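Local coordinates for protein amidohydrolase (Chromobacterium violaceum, PDB 2YB1) that hydrolyses nucleoside 3',5'-bisphosphates to nucleoside 5'-phosphate and orthophosphate, using three manganese ions per subunit, at residues A35-D40 with H75-G80; S66-R71 with S167-S172; I217-G222 with L241-G246. All coordinates share one frame; numbering follows the deposited sequence.

In the fold
From the N terminus, interaction 1 comes first: residues 35-40, at the end of strand 33-36, meet strand 72-79 across a loop holding helix 45-54 and strand 59-69. Interaction 2 starts inside that loop, at 66-71, and closes some 95 residues later at 167-172, so the two cross. They touch through a probable hydrogen bond, Asp40 OD2 to Ser66 OG at 2.5 Å. Interaction 3 follows in series and closes the beta-alpha-beta unit of the last two strands, where backbone bonding of Ser245 to Leu6 brings strand 242-246 back to the first strand, consistent with the distorted beta/alpha barrel of the PHP family. Its Glu218 and Ser244 touch Val77 and Leu79; interactions 2 and 3 do not meet.

Interaction 1: residues A35-D40 with H75-G80; sequences ALTDHD and HIVGLG. With MN (manganese (II) ion), chain D; MN (manganese (II) ion), chain B; AMP (adenosine monophosphate), chain E.
Ala35 opens the contact with its CB against CD2 of Leu79, 3.6 Å away. Two residues on, Thr37 directs CG2 between Leu79 CD2 and Val77 CG1, crossing the valine at about a right angle; its OG1 turns instead to the backbone N of Phe8. No hydrogen bond links the segments, since strand 59-69 lies between them in the sheet and only side chains reach across. His39 then brings in the active site. With its CG beside the backbone N (chi1 -66°), the rings form an offset edge-to-face pair, the edge of His39 toward the face of His75, with the two CE1 atoms nearest, 3.9 Å apart, and planes at 66°. Each imidazole holds a different manganese: His39 NE2 binds one at 2.2 Å, a site it shares with Asp14, His250 and both ribose hydroxyls, O2' and O3', of AMP, while His75 ND1 binds another together with Glu64 and His191. AMP O3' sits 2.9 Å from His39 NE2. As O3' is the oxygen freed when the 3'-phosphate is cleaved, this manganese probably stabilises the negative charge developing on the leaving group, with the bound AMP marking the product state.

Interaction 2: residues S66-R71 with S167-S172; sequences SVSWGR and SHQWAS
A single beta bridge, reinforced by a serine side chain, pins the loop between helix 150-156 and helix 173-182 to the end of strand 59-69. Val67 and Ala171 form the bridge, their CA atoms 4.6 Å apart, and the two chains run roughly perpendicular, so the pairing does not extend into a longer sheet. Ala171 supplies both backbone bonds. Its N-H reaches Ser66 O at 3.1 Å, approaching from above the carbonyl plane and clearly bent (141° at the hydrogen), whereas its carbonyl O takes the N-H of Ser68 at 2.9 Å almost along the C=O axis. The same carbonyl also meets the CA-H of Val67. The straightest bond comes from a side chain: Ser68, with OG beside its own backbone N, accepts the N-H of Trp170 at 2.9 Å and 174°.

Both faces of the Trp170 indole are touched near the rim. Its CB lies 3.3 Å from Ser66 O, and chi1 of -50° swings the indole alongside Ser66, whose CB rests 3.5 Å above one face. His168 comes to the opposite face with the edge of its imidazole, CD2 lying 3.4 Å above the indole plane, likewise offset toward the rim. Ser66 OG takes no part in this, being hydrogen-bonded to Asp40.

The far end of Trp170 leads away from the strand to the substrate-binding Arg99 and Arg102 of helix 99-112. Its benzo edge, at CZ2, lies beside the 5'-phosphate of AMP, the nearest atoms of side chain and nucleotide being about 4 Å apart, which places the loop beside the nucleotide pocket. Ser172 N-caps helix 173-182 through OG and Asp175 N. Val67 packs against Leu173 and Ala176 of that helix and, within the sheet, against Val74 and Ile76 of strand 72-79.

Interaction 3: residues I217-G222 with L241-G246; sequences IEVASG and LYASSG
The carbonyl oxygen of Ser244 is held by three hydrogens: the N-H of Val219 at 2.9 Å, in the carbonyl plane, a weak bond from Ala220 N at 3.4 Å, and the CA-H of Glu218. That two successive N-H groups share one acceptor marks a beta bulge: Glu218 pairs with Ser244, but Ala220 with Ser245, so Val219 is the extra residue. On both sides the pairing is parallel, Ile217 N binding Tyr242 O and Ile217 O taking Ser244 N before the bulge, Gly246 N binding Ala220 O and Gly246 O taking Gly222 N beyond it.

Glu218, extended beyond CG (chi2 -178°), carries its carboxylate over the face shared with Ser244 and Ser221. One water accepts from Ser244 OG at 2.6 Å and donates to OE2; another accepts from Ser221 OG, also hydrogen-bonded to Ser223 N, and donates to OE1 and, at a longer 3.3 Å, to Gly246 O. OE2 is also hydrogen-bonded to ND1 of His7, and OE1 to the backbone N of His191, both manganese ligands, so Glu218 is a second-shell residue that probably makes His7 a stronger donor to its metal.

Under helix 226-239, the beta-alpha-beta crossover, Ile217 CG2 meets Leu241 CD1, the side chains crossing at about a right angle, and Val219 CG2 meets Ala243 CB; strand 186-189 flanks strand 216-221, and helix 272-275 packs on Tyr242, Ser244 and Ser245.

Interaction 1: residues A35-D40 with H75-G80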
# COMPACT_ATOMS: atom_id res chain seq x y z
N ALA A 35 -3.27 10.67 1.86
CA ALA A 35 -2.46 9.86 2.78
C ALA A 35 -1.40 9.04 2.02
O ALA A 35 -1.74 8.25 1.14
CB ALA A 35 -3.34 8.94 3.67
N LEU A 36 -0.13 9.26 2.36
CA LEU A 36 0.96 8.48 1.76
C LEU A 36 1.06 7.15 2.50
O LEU A 36 1.11 7.12 3.74
CB LEU A 36 2.30 9.25 1.85
CG LEU A 36 3.57 8.52 1.39
CD1 LEU A 36 3.47 8.09 -0.07
CD2 LEU A 36 4.82 9.38 1.62
N THR A 37 0.97 6.04 1.77
CA THR A 37 1.08 4.75 2.44
C THR A 37 2.14 3.90 1.78
O THR A 37 1.83 3.01 0.98
CB THR A 37 -0.29 4.03 2.31
OG1 THR A 37 -0.63 3.91 0.92
CG2 THR A 37 -1.38 4.86 2.95
N ASP A 38 3.37 4.05 2.24
CA ASP A 38 4.47 3.27 1.69
C ASP A 38 4.49 1.90 2.33
O ASP A 38 4.01 1.74 3.46
CB ASP A 38 5.81 4.00 1.88
CG ASP A 38 6.06 5.02 0.78
OD1 ASP A 38 6.05 4.62 -0.40
OD2 ASP A 38 6.26 6.20 1.11
N HIS A 39 5.03 0.92 1.61
CA HIS A 39 5.13 -0.45 2.12
C HIS A 39 6.05 -0.54 3.32
O HIS A 39 7.21 -0.13 3.25
CB HIS A 39 5.70 -1.37 1.05
CG HIS A 39 4.81 -1.55 -0.14
ND1 HIS A 39 3.67 -2.32 -0.10
CD2 HIS A 39 4.92 -1.10 -1.42
CE1 HIS A 39 3.11 -2.33 -1.30
NE2 HIS A 39 3.85 -1.60 -2.12
N ASP A 40 5.52 -1.06 4.43
CA ASP A 40 6.32 -1.51 5.57
C ASP A 40 7.31 -0.47 6.08
O ASP A 40 8.35 -0.81 6.66
CB ASP A 40 7.03 -2.82 5.19
CG ASP A 40 6.05 -3.90 4.76
OD1 ASP A 40 4.96 -3.93 5.35
OD2 ASP A 40 6.35 -4.69 3.84
N HIS A 75 -2.43 -7.10 2.15
CA HIS A 75 -1.87 -5.82 2.56
C HIS A 75 -2.85 -5.05 3.42
O HIS A 75 -4.02 -4.87 3.05
CB HIS A 75 -1.47 -5.00 1.32
CG HIS A 75 -0.25 -5.53 0.63
ND1 HIS A 75 0.13 -5.10 -0.63
CD2 HIS A 75 0.68 -6.43 1.02
CE1 HIS A 75 1.25 -5.72 -0.98
NE2 HIS A 75 1.60 -6.52 0.01
N ILE A 76 -2.38 -4.61 4.59
CA ILE A 76 -3.22 -3.85 5.52
C ILE A 76 -2.68 -2.43 5.64
O ILE A 76 -1.56 -2.22 6.11
CB ILE A 76 -3.25 -4.51 6.94
CG1 ILE A 76 -3.71 -5.97 6.85
CG2 ILE A 76 -4.11 -3.69 7.91
CD1 ILE A 76 -5.12 -6.13 6.27
N VAL A 77 -3.47 -1.47 5.19
CA VAL A 77 -3.13 -0.06 5.31
C VAL A 77 -3.43 0.46 6.72
O VAL A 77 -4.44 0.09 7.31
CB VAL A 77 -3.93 0.78 4.27
CG1 VAL A 77 -4.01 2.24 4.69
CG2 VAL A 77 -3.32 0.62 2.87
N GLY A 78 -2.52 1.24 7.30
CA GLY A 78 -2.90 2.05 8.45
C GLY A 78 -3.07 3.53 8.11
O GLY A 78 -2.24 4.09 7.37
N LEU A 79 -4.04 4.19 8.74
CA LEU A 79 -4.28 5.61 8.47
C LEU A 79 -4.46 6.37 9.77
O LEU A 79 -5.16 5.89 10.67
CB LEU A 79 -5.53 5.81 7.60
CG LEU A 79 -5.54 5.23 6.17
CD1 LEU A 79 -6.94 5.34 5.58
CD2 LEU A 79 -4.51 5.92 5.27
N GLY A 80 -3.86 7.56 9.87
CA GLY A 80 -3.91 8.33 11.10
C GLY A 80 -2.98 7.78 12.17
O GLY A 80 -3.18 8.04 13.36
MN MN D . -0.94 -3.51 -1.75
MN MN B . 3.57 -1.47 -4.30
P AMP E . 7.04 -7.35 -2.65
O1P AMP E . 6.47 -8.75 -2.78
O2P AMP E . 6.41 -6.71 -1.43
O3P AMP E . 8.54 -7.39 -2.74
O5' AMP E . 6.45 -6.66 -3.96
C5' AMP E . 5.05 -6.49 -4.13
C4' AMP E . 4.74 -5.31 -5.01
O4' AMP E . 4.88 -5.70 -6.39
C3' AMP E . 3.31 -4.78 -4.91
O3' AMP E . 3.14 -3.89 -3.82
C2' AMP E . 3.09 -4.12 -6.27
O2' AMP E . 3.62 -2.81 -6.28
C1' AMP E . 3.94 -5.00 -7.19
N9 AMP E . 3.12 -5.99 -7.92
C8 AMP E . 2.74 -7.20 -7.47
N7 AMP E . 1.97 -7.84 -8.40
C5 AMP E . 1.84 -7.01 -9.45
C6 AMP E . 1.17 -7.05 -10.77
N6 AMP E . 0.45 -8.13 -11.16
N1 AMP E . 1.29 -5.97 -11.58
C2 AMP E . 2.00 -4.88 -11.21
N3 AMP E . 2.63 -4.77 -10.03
C4 AMP E . 2.59 -5.79 -9.13

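Interaction 2: residues S66-R71 with S167-S172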
# COMPACT_ATOMS: atom_id res chain seq x y z
N SER A 66 2.67 -5.44 4.97
CA SER A 66 2.67 -6.76 4.35
C SER A 66 2.33 -7.83 5.38
O SER A 66 2.93 -7.87 6.46
CB SER A 66 4.05 -7.08 3.75
OG SER A 66 4.49 -6.06 2.86
N VAL A 67 1.37 -8.68 5.03
CA VAL A 67 0.83 -9.69 5.93
C VAL A 67 0.77 -11.05 5.22
O VAL A 67 0.38 -11.13 4.05
CB VAL A 67 -0.59 -9.29 6.44
CG1 VAL A 67 -1.33 -10.48 7.09
CG2 VAL A 67 -0.50 -8.13 7.42
N SER A 68 1.16 -12.12 5.92
CA SER A 68 0.89 -13.46 5.41
C SER A 68 -0.26 -14.02 6.24
O SER A 68 -0.16 -14.12 7.47
CB SER A 68 2.12 -14.38 5.51
OG SER A 68 3.21 -13.86 4.76
N TRP A 69 -1.35 -14.33 5.57
CA TRP A 69 -2.52 -14.89 6.23
C TRP A 69 -2.80 -16.23 5.55
O TRP A 69 -3.24 -16.28 4.40
CB TRP A 69 -3.70 -13.92 6.06
CG TRP A 69 -5.02 -14.34 6.69
CD1 TRP A 69 -5.33 -14.35 8.03
CD2 TRP A 69 -6.19 -14.76 6.00
NE1 TRP A 69 -6.63 -14.77 8.21
CE2 TRP A 69 -7.18 -15.02 6.98
CE3 TRP A 69 -6.51 -14.94 4.65
CZ2 TRP A 69 -8.47 -15.46 6.64
CZ3 TRP A 69 -7.80 -15.38 4.31
CH2 TRP A 69 -8.76 -15.63 5.31
N GLY A 70 -2.53 -17.33 6.26
CA GLY A 70 -2.54 -18.63 5.61
C GLY A 70 -1.58 -18.63 4.42
O GLY A 70 -0.42 -18.21 4.54
N ARG A 71 -2.05 -19.11 3.27
CA ARG A 71 -1.22 -19.16 2.06
C ARG A 71 -1.26 -17.84 1.29
O ARG A 71 -0.66 -17.72 0.22
CB ARG A 71 -1.69 -20.29 1.13
CG ARG A 71 -2.87 -19.89 0.24
CD ARG A 71 -3.10 -20.89 -0.89
NE ARG A 71 -3.56 -20.23 -2.12
CZ ARG A 71 -4.83 -20.20 -2.53
NH1 ARG A 71 -5.77 -20.80 -1.81
NH2 ARG A 71 -5.15 -19.58 -3.65
N SER A 167 9.04 -17.47 -1.78
CA SER A 167 8.02 -17.37 -0.74
C SER A 167 8.63 -16.75 0.49
O SER A 167 9.82 -16.94 0.77
CB SER A 167 7.44 -18.75 -0.40
OG SER A 167 6.90 -19.35 -1.57
N HIS A 168 7.84 -15.96 1.21
CA HIS A 168 8.36 -15.26 2.38
C HIS A 168 7.24 -15.03 3.36
O HIS A 168 6.11 -14.72 2.96
CB HIS A 168 8.94 -13.92 1.95
CG HIS A 168 9.74 -13.25 3.02
ND1 HIS A 168 10.98 -13.70 3.42
CD2 HIS A 168 9.47 -12.16 3.78
CE1 HIS A 168 11.44 -12.92 4.37
NE2 HIS A 168 10.55 -11.98 4.62
N GLN A 169 7.53 -15.14 4.65
CA GLN A 169 6.51 -14.87 5.66
C GLN A 169 6.59 -13.43 6.18
O GLN A 169 7.61 -13.00 6.71
CB GLN A 169 6.57 -15.87 6.82
CG GLN A 169 5.51 -15.59 7.88
CD GLN A 169 5.28 -16.75 8.84
OE1 GLN A 169 5.74 -16.73 9.98
NE2 GLN A 169 4.55 -17.76 8.38
N TRP A 170 5.51 -12.69 5.98
CA TRP A 170 5.41 -11.30 6.43
C TRP A 170 4.75 -11.25 7.82
O TRP A 170 4.76 -12.24 8.54
CB TRP A 170 4.67 -10.44 5.41
CG TRP A 170 5.19 -10.59 4.01
CD1 TRP A 170 4.63 -11.31 3.00
CD2 TRP A 170 6.40 -10.02 3.48
NE1 TRP A 170 5.40 -11.22 1.86
CE2 TRP A 170 6.49 -10.43 2.12
CE3 TRP A 170 7.39 -9.18 4.00
CZ2 TRP A 170 7.54 -10.03 1.29
CZ3 TRP A 170 8.45 -8.80 3.16
CH2 TRP A 170 8.51 -9.23 1.82
N ALA A 171 4.25 -10.08 8.21
CA ALA A 171 3.62 -9.95 9.53
C ALA A 171 2.39 -10.83 9.66
O ALA A 171 1.80 -11.24 8.66
CB ALA A 171 3.24 -8.50 9.79
N SER A 172 2.02 -11.17 10.89
CA SER A 172 0.73 -11.77 11.12
C SER A 172 -0.35 -10.69 10.97
O SER A 172 -0.07 -9.48 11.11
CB SER A 172 0.67 -12.41 12.50
OG SER A 172 0.53 -11.41 13.50

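Interaction 3: residues I217-G222 with L241-G246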
# COMPACT_ATOMS: atom_id res chain seq x y z
N ILE A 217 -11.98 -1.07 5.00
CA ILE A 217 -11.69 -1.83 3.80
C ILE A 217 -11.72 -0.87 2.61
O ILE A 217 -12.57 0.03 2.54
CB ILE A 217 -12.70 -3.00 3.62
CG1 ILE A 217 -12.35 -3.84 2.37
CG2 ILE A 217 -14.15 -2.48 3.57
CD1 ILE A 217 -13.08 -5.17 2.28
N GLU A 218 -10.80 -1.06 1.68
CA GLU A 218 -10.81 -0.25 0.47
C GLU A 218 -11.95 -0.69 -0.43
O GLU A 218 -12.07 -1.85 -0.78
CB GLU A 218 -9.46 -0.32 -0.26
CG GLU A 218 -8.38 0.46 0.47
CD GLU A 218 -7.04 0.45 -0.22
OE1 GLU A 218 -6.85 -0.32 -1.19
OE2 GLU A 218 -6.17 1.22 0.21
N VAL A 219 -12.79 0.27 -0.78
CA VAL A 219 -13.89 0.08 -1.71
C VAL A 219 -13.52 0.71 -3.04
O VAL A 219 -13.57 0.06 -4.08
CB VAL A 219 -15.21 0.63 -1.14
CG1 VAL A 219 -16.31 0.59 -2.20
CG2 VAL A 219 -15.61 -0.19 0.08
N ALA A 220 -13.21 2.00 -3.02
CA ALA A 220 -12.70 2.64 -4.22
C ALA A 220 -11.18 2.42 -4.25
O ALA A 220 -10.48 2.77 -3.30
CB ALA A 220 -13.05 4.11 -4.25
N SER A 221 -10.69 1.78 -5.30
CA SER A 221 -9.26 1.48 -5.40
C SER A 221 -8.84 1.46 -6.86
O SER A 221 -9.60 1.00 -7.73
CB SER A 221 -8.95 0.15 -4.70
OG SER A 221 -7.71 -0.39 -5.12
N GLY A 222 -7.65 1.97 -7.14
CA GLY A 222 -7.12 1.96 -8.49
C GLY A 222 -7.08 0.56 -9.03
O GLY A 222 -7.07 0.36 -10.25
N LEU A 241 -17.95 -2.14 8.36
CA LEU A 241 -16.63 -1.57 8.06
C LEU A 241 -16.75 -0.21 7.38
O LEU A 241 -17.66 0.02 6.58
CB LEU A 241 -15.83 -2.51 7.16
CG LEU A 241 -15.45 -3.87 7.73
CD1 LEU A 241 -14.81 -4.74 6.66
CD2 LEU A 241 -14.50 -3.68 8.91
N TYR A 242 -15.81 0.68 7.69
CA TYR A 242 -15.71 1.98 7.03
C TYR A 242 -14.97 1.85 5.70
O TYR A 242 -14.03 1.06 5.58
CB TYR A 242 -14.99 2.99 7.94
CG TYR A 242 -15.81 3.26 9.18
CD1 TYR A 242 -16.88 4.15 9.15
CD2 TYR A 242 -15.55 2.59 10.38
CE1 TYR A 242 -17.65 4.39 10.27
CE2 TYR A 242 -16.32 2.82 11.52
CZ TYR A 242 -17.37 3.73 11.45
OH TYR A 242 -18.16 3.97 12.56
N ALA A 243 -15.39 2.63 4.71
CA ALA A 243 -14.86 2.49 3.35
C ALA A 243 -13.74 3.47 3.11
O ALA A 243 -13.85 4.65 3.41
CB ALA A 243 -15.97 2.70 2.32
N SER A 244 -12.66 2.95 2.53
CA SER A 244 -11.53 3.78 2.17
C SER A 244 -11.43 3.85 0.65
O SER A 244 -12.01 3.01 -0.05
CB SER A 244 -10.24 3.22 2.75
OG SER A 244 -9.23 4.19 2.63
N SER A 245 -10.75 4.88 0.17
CA SER A 245 -10.53 5.09 -1.25
C SER A 245 -9.04 5.43 -1.50
O SER A 245 -8.46 6.27 -0.80
CB SER A 245 -11.41 6.25 -1.73
OG SER A 245 -12.76 6.09 -1.27
N GLY A 246 -8.42 4.77 -2.46
CA GLY A 246 -7.09 5.21 -2.86
C GLY A 246 -6.70 4.74 -4.24
O GLY A 246 -7.12 3.67 -4.68
O HOH W 1 -6.80 3.40 2.02
O HOH W 2 -5.94 0.84 -3.58